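Long-range contacts in agrobacterium tumefaciens DPS (Agrobacterium tumefaciens, PDB 1O9R), which oxidises Fe(2+) with hydrogen peroxide and stores the iron as a ferric mineral inside a hollow dodecamer, protecting DNA from oxidative damage without binding it: residues A[21-26]-A[79-84]; A[27-32]-A[115-120]. One frame throughout, in Å; residues are numbered along the deposited sequence.

Interaction 1 of 2, residues A[21-26]-A[79-84]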
ATOM      1  N   ILE A  21       3.393  39.961  -0.594  1.00 14.08           N
ATOM      2  CA  ILE A  21       3.134  39.188  -1.810  1.00 14.36           C
ATOM      3  C   ILE A  21       2.440  37.856  -1.442  1.00 15.88           C
ATOM      4  O   ILE A  21       1.496  37.468  -2.140  1.00 15.67           O
ATOM      5  CB  ILE A  21       4.448  38.930  -2.550  1.00 16.66           C
ATOM      6  CG1 ILE A  21       5.074  40.265  -3.048  1.00 17.20           C
ATOM      7  CG2 ILE A  21       4.248  38.016  -3.748  1.00 18.74           C
ATOM      8  CD1 ILE A  21       6.528  40.005  -3.464  1.00 17.86           C
ATOM      9  N   LEU A  22       2.948  37.164  -0.456  1.00 14.92           N
ATOM     10  CA  LEU A  22       2.379  35.855  -0.055  1.00 14.39           C
ATOM     11  C   LEU A  22       0.963  36.048   0.466  1.00 13.60           C
ATOM     12  O   LEU A  22       0.109  35.293   0.006  1.00 14.16           O
ATOM     13  CB  LEU A  22       3.256  35.304   1.067  1.00 14.19           C
ATOM     14  CG  LEU A  22       4.649  34.786   0.642  1.00 14.61           C
ATOM     15  CD1 LEU A  22       5.613  34.705   1.809  1.00 14.61           C
ATOM     16  CD2 LEU A  22       4.458  33.389   0.015  1.00 13.78           C
ATOM     17  N   ASN A  23       0.710  36.995   1.404  1.00 14.60           N
ATOM     18  CA  ASN A  23      -0.676  37.067   1.897  1.00 14.09           C
ATOM     19  C   ASN A  23      -1.611  37.512   0.790  1.00 14.74           C
ATOM     20  O   ASN A  23      -2.791  37.117   0.829  1.00 14.78           O
ATOM     21  CB  ASN A  23      -0.728  38.025   3.100  1.00 16.15           C
ATOM     22  CG  ASN A  23      -0.548  37.309   4.416  1.00 15.69           C
ATOM     23  OD1 ASN A  23      -0.935  36.124   4.560  1.00 16.83           O
ATOM     24  ND2 ASN A  23       0.015  37.936   5.444  1.00 15.90           N
ATOM     25  N   GLU A  24      -1.150  38.397  -0.110  1.00 14.79           N
ATOM     26  CA  GLU A  24      -2.074  38.753  -1.199  1.00 14.69           C
ATOM     27  C   GLU A  24      -2.440  37.568  -2.055  1.00 15.97           C
ATOM     28  O   GLU A  24      -3.611  37.269  -2.382  1.00 16.51           O
ATOM     29  CB  GLU A  24      -1.346  39.843  -2.023  1.00 16.28           C
ATOM     30  CG  GLU A  24      -2.216  40.247  -3.231  1.00 20.19           C
ATOM     31  CD  GLU A  24      -1.409  41.154  -4.159  1.00 24.32           C
ATOM     32  OE1 GLU A  24      -0.466  40.711  -4.812  1.00 27.86           O
ATOM     33  OE2 GLU A  24      -1.815  42.327  -4.153  1.00 27.08           O
ATOM     34  N   SER A  25      -1.426  36.769  -2.439  1.00 15.07           N
ATOM     35  CA  SER A  25      -1.676  35.558  -3.211  1.00 15.24           C
ATOM     36  C   SER A  25      -2.518  34.545  -2.429  1.00 14.76           C
ATOM     37  O   SER A  25      -3.386  33.918  -3.060  1.00 15.75           O
ATOM     38  CB  SER A  25      -0.334  34.880  -3.538  1.00 16.84           C
ATOM     39  OG  SER A  25       0.406  35.675  -4.469  1.00 24.26           O
ATOM     40  N   LEU A  26      -2.282  34.405  -1.128  1.00 14.46           N
ATOM     41  CA  LEU A  26      -3.044  33.420  -0.360  1.00 14.94           C
ATOM     42  C   LEU A  26      -4.532  33.676  -0.456  1.00 13.89           C
ATOM     43  O   LEU A  26      -5.322  32.754  -0.566  1.00 14.89           O
ATOM     44  CB  LEU A  26      -2.567  33.509   1.100  1.00 13.92           C
ATOM     45  CG  LEU A  26      -3.289  32.581   2.103  1.00 14.01           C
ATOM     46  CD1 LEU A  26      -3.053  31.127   1.685  1.00 14.16           C
ATOM     47  CD2 LEU A  26      -2.771  32.840   3.517  1.00 14.98           C
ATOM     48  N   THR A  79       2.270  37.020   9.944  1.00 15.91           N
ATOM     49  CA  THR A  79       0.989  36.391  10.307  1.00 15.19           C
ATOM     50  C   THR A  79       0.277  35.993   9.026  1.00 13.95           C
ATOM     51  O   THR A  79      -0.012  36.810   8.150  1.00 14.56           O
ATOM     52  CB  THR A  79       0.129  37.398  11.091  1.00 16.76           C
ATOM     53  OG1 THR A  79       0.859  37.764  12.276  1.00 18.13           O
ATOM     54  CG2 THR A  79      -1.194  36.749  11.486  1.00 16.06           C
ATOM     55  N   ALA A  80      -0.044  34.667   8.852  1.00 14.48           N
ATOM     56  CA  ALA A  80      -0.769  34.254   7.672  1.00 14.95           C
ATOM     57  C   ALA A  80      -2.251  34.703   7.824  1.00 13.86           C
ATOM     58  O   ALA A  80      -2.779  34.513   8.906  1.00 15.23           O
ATOM     59  CB  ALA A  80      -0.685  32.731   7.511  1.00 14.71           C
ATOM     60  N   LEU A  81      -2.729  35.274   6.752  1.00 13.46           N
ATOM     61  CA  LEU A  81      -4.096  35.817   6.747  1.00 14.10           C
ATOM     62  C   LEU A  81      -4.996  35.111   5.749  1.00 15.19           C
ATOM     63  O   LEU A  81      -5.081  35.352   4.548  1.00 16.41           O
ATOM     64  CB  LEU A  81      -4.039  37.332   6.427  1.00 14.65           C
ATOM     65  CG  LEU A  81      -3.292  38.155   7.499  1.00 15.37           C
ATOM     66  CD1 LEU A  81      -3.034  39.589   7.025  1.00 17.16           C
ATOM     67  CD2 LEU A  81      -4.075  38.121   8.807  1.00 16.77           C
ATOM     68  N   GLY A  82      -5.690  34.089   6.314  1.00 13.76           N
ATOM     69  CA  GLY A  82      -6.533  33.225   5.487  1.00 13.60           C
ATOM     70  C   GLY A  82      -7.922  33.029   6.049  1.00 13.38           C
ATOM     71  O   GLY A  82      -8.665  32.133   5.588  1.00 15.39           O
ATOM     72  N   SER A  83      -8.383  33.848   6.983  1.00 14.40           N
ATOM     73  CA  SER A  83      -9.732  33.744   7.499  1.00 13.98           C
ATOM     74  C   SER A  83     -10.716  34.267   6.441  1.00 14.93           C
ATOM     75  O   SER A  83     -10.352  34.953   5.481  1.00 14.32           O
ATOM     76  CB  SER A  83      -9.858  34.606   8.761  1.00 17.51           C
ATOM     77  OG  SER A  83      -9.753  35.982   8.388  1.00 17.01           O
ATOM     78  N   LEU A  84     -11.993  33.930   6.666  1.00 14.61           N
ATOM     79  CA  LEU A  84     -13.041  34.414   5.745  1.00 14.76           C
ATOM     80  C   LEU A  84     -12.989  35.939   5.532  1.00 15.09           C
ATOM     81  O   LEU A  84     -13.063  36.341   4.384  1.00 15.57           O
ATOM     82  CB  LEU A  84     -14.379  34.052   6.408  1.00 16.76           C
ATOM     83  CG  LEU A  84     -15.649  34.531   5.678  1.00 17.06           C
ATOM     84  CD1 LEU A  84     -15.750  33.828   4.329  1.00 20.13           C
ATOM     85  CD2 LEU A  84     -16.833  34.225   6.604  1.00 18.48           C
TER
HETATM   86  O   HOH W   1      -4.652  37.463   2.871  1.00 17.61           O

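Interaction 2 of 2, residues A[27-32]-A[115-120]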
ATOM      1  N   ALA A  27      -4.916  34.959  -0.401  1.00 14.60           N
ATOM      2  CA  ALA A  27      -6.379  35.262  -0.393  1.00 13.51           C
ATOM      3  C   ALA A  27      -7.014  34.841  -1.721  1.00 15.44           C
ATOM      4  O   ALA A  27      -8.132  34.282  -1.710  1.00 15.17           O
ATOM      5  CB  ALA A  27      -6.590  36.787  -0.209  1.00 14.19           C
ATOM      6  N   SER A  28      -6.375  35.113  -2.846  1.00 14.31           N
ATOM      7  CA  SER A  28      -6.970  34.688  -4.130  1.00 13.81           C
ATOM      8  C   SER A  28      -6.909  33.199  -4.338  1.00 13.87           C
ATOM      9  O   SER A  28      -7.776  32.646  -5.022  1.00 13.77           O
ATOM     10  CB  SER A  28      -6.302  35.438  -5.287  1.00 14.94           C
ATOM     11  OG  SER A  28      -6.716  36.815  -5.294  1.00 15.25           O
ATOM     12  N   VAL A  29      -5.888  32.518  -3.787  1.00 13.96           N
ATOM     13  CA  VAL A  29      -5.809  31.042  -3.928  1.00 13.79           C
ATOM     14  C   VAL A  29      -6.890  30.419  -3.060  1.00 13.51           C
ATOM     15  O   VAL A  29      -7.559  29.461  -3.522  1.00 14.40           O
ATOM     16  CB  VAL A  29      -4.414  30.591  -3.426  1.00 13.80           C
ATOM     17  CG1 VAL A  29      -4.372  29.061  -3.201  1.00 14.31           C
ATOM     18  CG2 VAL A  29      -3.300  30.993  -4.425  1.00 15.27           C
ATOM     19  N   ILE A  30      -7.137  30.910  -1.841  1.00 13.00           N
ATOM     20  CA  ILE A  30      -8.253  30.366  -1.061  1.00 13.74           C
ATOM     21  C   ILE A  30      -9.579  30.601  -1.770  1.00 14.43           C
ATOM     22  O   ILE A  30     -10.467  29.717  -1.832  1.00 14.97           O
ATOM     23  CB  ILE A  30      -8.289  30.950   0.350  1.00 13.53           C
ATOM     24  CG1 ILE A  30      -7.037  30.501   1.141  1.00 14.99           C
ATOM     25  CG2 ILE A  30      -9.559  30.587   1.122  1.00 14.81           C
ATOM     26  CD1 ILE A  30      -6.765  31.260   2.446  1.00 15.45           C
ATOM     27  N   ASP A  31      -9.809  31.833  -2.285  1.00 13.77           N
ATOM     28  CA  ASP A  31     -11.087  32.083  -3.010  1.00 13.03           C
ATOM     29  C   ASP A  31     -11.192  31.116  -4.163  1.00 14.51           C
ATOM     30  O   ASP A  31     -12.255  30.516  -4.395  1.00 14.77           O
ATOM     31  CB  ASP A  31     -11.048  33.572  -3.412  1.00 14.40           C
ATOM     32  CG  ASP A  31     -12.313  34.051  -4.095  1.00 18.95           C
ATOM     33  OD1 ASP A  31     -13.262  33.303  -4.375  1.00 20.95           O
ATOM     34  OD2 ASP A  31     -12.428  35.255  -4.386  1.00 17.81           O
ATOM     35  N   LEU A  32     -10.103  30.916  -4.937  1.00 13.76           N
ATOM     36  CA  LEU A  32     -10.180  29.981  -6.054  1.00 14.02           C
ATOM     37  C   LEU A  32     -10.485  28.558  -5.588  1.00 13.89           C
ATOM     38  O   LEU A  32     -11.191  27.857  -6.308  1.00 13.50           O
ATOM     39  CB  LEU A  32      -8.839  30.024  -6.851  1.00 15.66           C
ATOM     40  CG  LEU A  32      -8.941  29.354  -8.234  1.00 15.28           C
ATOM     41  CD1 LEU A  32      -9.847  30.240  -9.114  1.00 16.17           C
ATOM     42  CD2 LEU A  32      -7.568  29.279  -8.873  1.00 14.57           C
ATOM     43  N   GLY A 115      -7.121  31.851 -14.780  1.00 14.44           N
ATOM     44  CA  GLY A 115      -6.185  32.695 -15.510  1.00 13.05           C
ATOM     45  C   GLY A 115      -5.647  33.841 -14.641  1.00 14.60           C
ATOM     46  O   GLY A 115      -4.450  34.104 -14.605  1.00 15.93           O
ATOM     47  N   GLU A 116      -6.595  34.465 -13.904  1.00 14.99           N
ATOM     48  CA  GLU A 116      -6.131  35.570 -13.035  1.00 16.02           C
ATOM     49  C   GLU A 116      -5.168  35.106 -11.957  1.00 16.00           C
ATOM     50  O   GLU A 116      -4.099  35.709 -11.713  1.00 16.19           O
ATOM     51  CB  GLU A 116      -7.348  36.297 -12.420  1.00 17.27           C
ATOM     52  CG  GLU A 116      -8.069  37.044 -13.546  1.00 23.67           C
ATOM     53  CD  GLU A 116      -9.432  37.524 -13.157  1.00 28.92           C
ATOM     54  OE1 GLU A 116     -10.054  38.309 -13.920  1.00 32.36           O
ATOM     55  OE2 GLU A 116      -9.911  37.102 -12.087  1.00 30.71           O
ATOM     56  N   VAL A 117      -5.465  33.962 -11.328  1.00 13.58           N
ATOM     57  CA  VAL A 117      -4.556  33.482 -10.274  1.00 14.95           C
ATOM     58  C   VAL A 117      -3.254  32.934 -10.877  1.00 13.40           C
ATOM     59  O   VAL A 117      -2.178  33.237 -10.332  1.00 13.85           O
ATOM     60  CB  VAL A 117      -5.266  32.378  -9.473  1.00 14.21           C
ATOM     61  CG1 VAL A 117      -4.291  31.842  -8.385  1.00 15.89           C
ATOM     62  CG2 VAL A 117      -6.499  32.981  -8.783  1.00 15.64           C
ATOM     63  N   ALA A 118      -3.284  32.269 -12.006  1.00 12.86           N
ATOM     64  CA  ALA A 118      -2.042  31.807 -12.655  1.00 13.16           C
ATOM     65  C   ALA A 118      -1.164  33.054 -12.912  1.00 12.84           C
ATOM     66  O   ALA A 118       0.054  32.943 -12.743  1.00 14.67           O
ATOM     67  CB  ALA A 118      -2.384  31.063 -13.931  1.00 14.32           C
ATOM     68  N   ASN A 119      -1.804  34.100 -13.457  1.00 13.64           N
ATOM     69  CA  ASN A 119      -0.967  35.251 -13.830  1.00 12.53           C
ATOM     70  C   ASN A 119      -0.516  36.054 -12.637  1.00 14.77           C
ATOM     71  O   ASN A 119       0.622  36.560 -12.612  1.00 15.79           O
ATOM     72  CB  ASN A 119      -1.834  36.112 -14.793  1.00 14.29           C
ATOM     73  CG  ASN A 119      -2.025  35.423 -16.124  1.00 15.00           C
ATOM     74  OD1 ASN A 119      -1.275  34.557 -16.582  1.00 16.40           O
ATOM     75  ND2 ASN A 119      -3.063  35.796 -16.889  1.00 15.97           N
ATOM     76  N   MET A 120      -1.292  36.027 -11.540  1.00 14.76           N
ATOM     77  CA  MET A 120      -0.826  36.660 -10.320  1.00 14.01           C
ATOM     78  C   MET A 120       0.406  35.908  -9.771  1.00 14.41           C
ATOM     79  O   MET A 120       1.370  36.548  -9.287  1.00 16.13           O
ATOM     80  CB  MET A 120      -1.912  36.566  -9.257  1.00 17.87           C
ATOM     81  CG  MET A 120      -1.625  36.789  -7.806  1.00 24.18           C
ATOM     82  SD  MET A 120      -3.141  36.780  -6.784  1.00 30.12           S
ATOM     83  CE  MET A 120      -4.322  37.249  -8.145  1.00 12.91           C
TER

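Interaction 1 of 2, residues A[21-26]-A[79-84]
Asn23 reaches from the helix to the loop backbone with both ends of its amide. Its ND2 donates to Thr79 O at 2.9 Å. This bond is nearly straight, 166° at the hydrogen, and Thr79 O lies close to the plane of the amide. OD1 of Asn23 accepts from Leu81 N at 3.0 Å. Here the donor stands above the carbonyl plane of Asn23, 42° out of it. Together the two bonds fix the rotation of the amide and tie down two peptide groups on either side of Ala80. The side chain of Leu81 crosses that of Asn23 obliquely, with CD1 3.8 Å from ND2 of Asn23. One turn on, Leu26 brings its CD2 to 3.6 Å from Leu81 O. A water bridges the backbones, donating to Asn23 O at 2.8 Å and to Leu81 O at 2.7 Å.

Asn23 also packs on Val73 of helix 48-75. A second subunit also holds the loop: Thr79 OG1 is hydrogen-bonded to Tyr101 OH of that subunit, and Ala80 O to its Asn42 ND2. Ala80 lies about 7 Å, between side chains, from the iron ligand Glu71. The contact thus joins the first helix of a Dps four-helix bundle to the start of its long connection, near the intersubunit ferroxidase site.

Interaction 2 of 2, residues A[27-32]-A[115-120]
Helix segments 27-32 and 115-120 run roughly antiparallel, at 152° between their directions, and their axes approach to 10.3 Å. Val117 points from its helix at the other segment and meets three residues there. Its CG2 lies 3.9 Å from Leu32 CD2 and 4.0 Å from the backbone Ser28 O. Its CG1, anti to the backbone N (chi1 178°), sits 4.2 Å from Val29 CG2. The side chains of Val29 and Val117 cross at about a right angle. CD2 of Leu32 rests against both CB and CG2 of Val117.

These helices belong to the four-helix bundle of the ferritin-like fold. Val117 carries the apolar packing on to a third helix of the bundle, where it touches Leu147 of helix 134-156. Leu32 also packs on Arg113 and Tyr114, further back along helix 103-130.

One turn after Val117, Met120 meets Ser28 through its thioether. SD is 3.7 Å from Ser28 CB, and the methyl CE is 3.7 Å from Ser28 OG. The Met120 chain is extended through chi1 and chi2. It then bends at chi3 (-24°), which places CE beside the serine hydroxyl. That buried hydroxyl is hydrogen-bonded to Lys92 N, in the loop following helix 84-90. The same loop reaches both helices: Leu93 touches Val117 and Asp31, and Thr91 OG1 is hydrogen-bonded to Asp31 OD2.

From the N terminus, helix 12-42 supplies the first half of both contacts, 21-26 and then 27-32. The chain next runs through helix 48-75, and interaction 1 closes that loop at 79-84. Helix 84-90 and a further connection follow. Interaction 2 closes the longer loop on helix 103-130. The segments alternate along the chain, so the two contacts cross and neither nests in the other. Their centres are about 12 Å apart. They touch directly where Gly82 CA packs on Ile30 CD1 and where Ser25 CA packs on Met120 SD. Interaction 1 ties helix 12-42 to the connection after helix 48-75, and interaction 2 ties it to helix 103-130; both contacts also touch the second subunit.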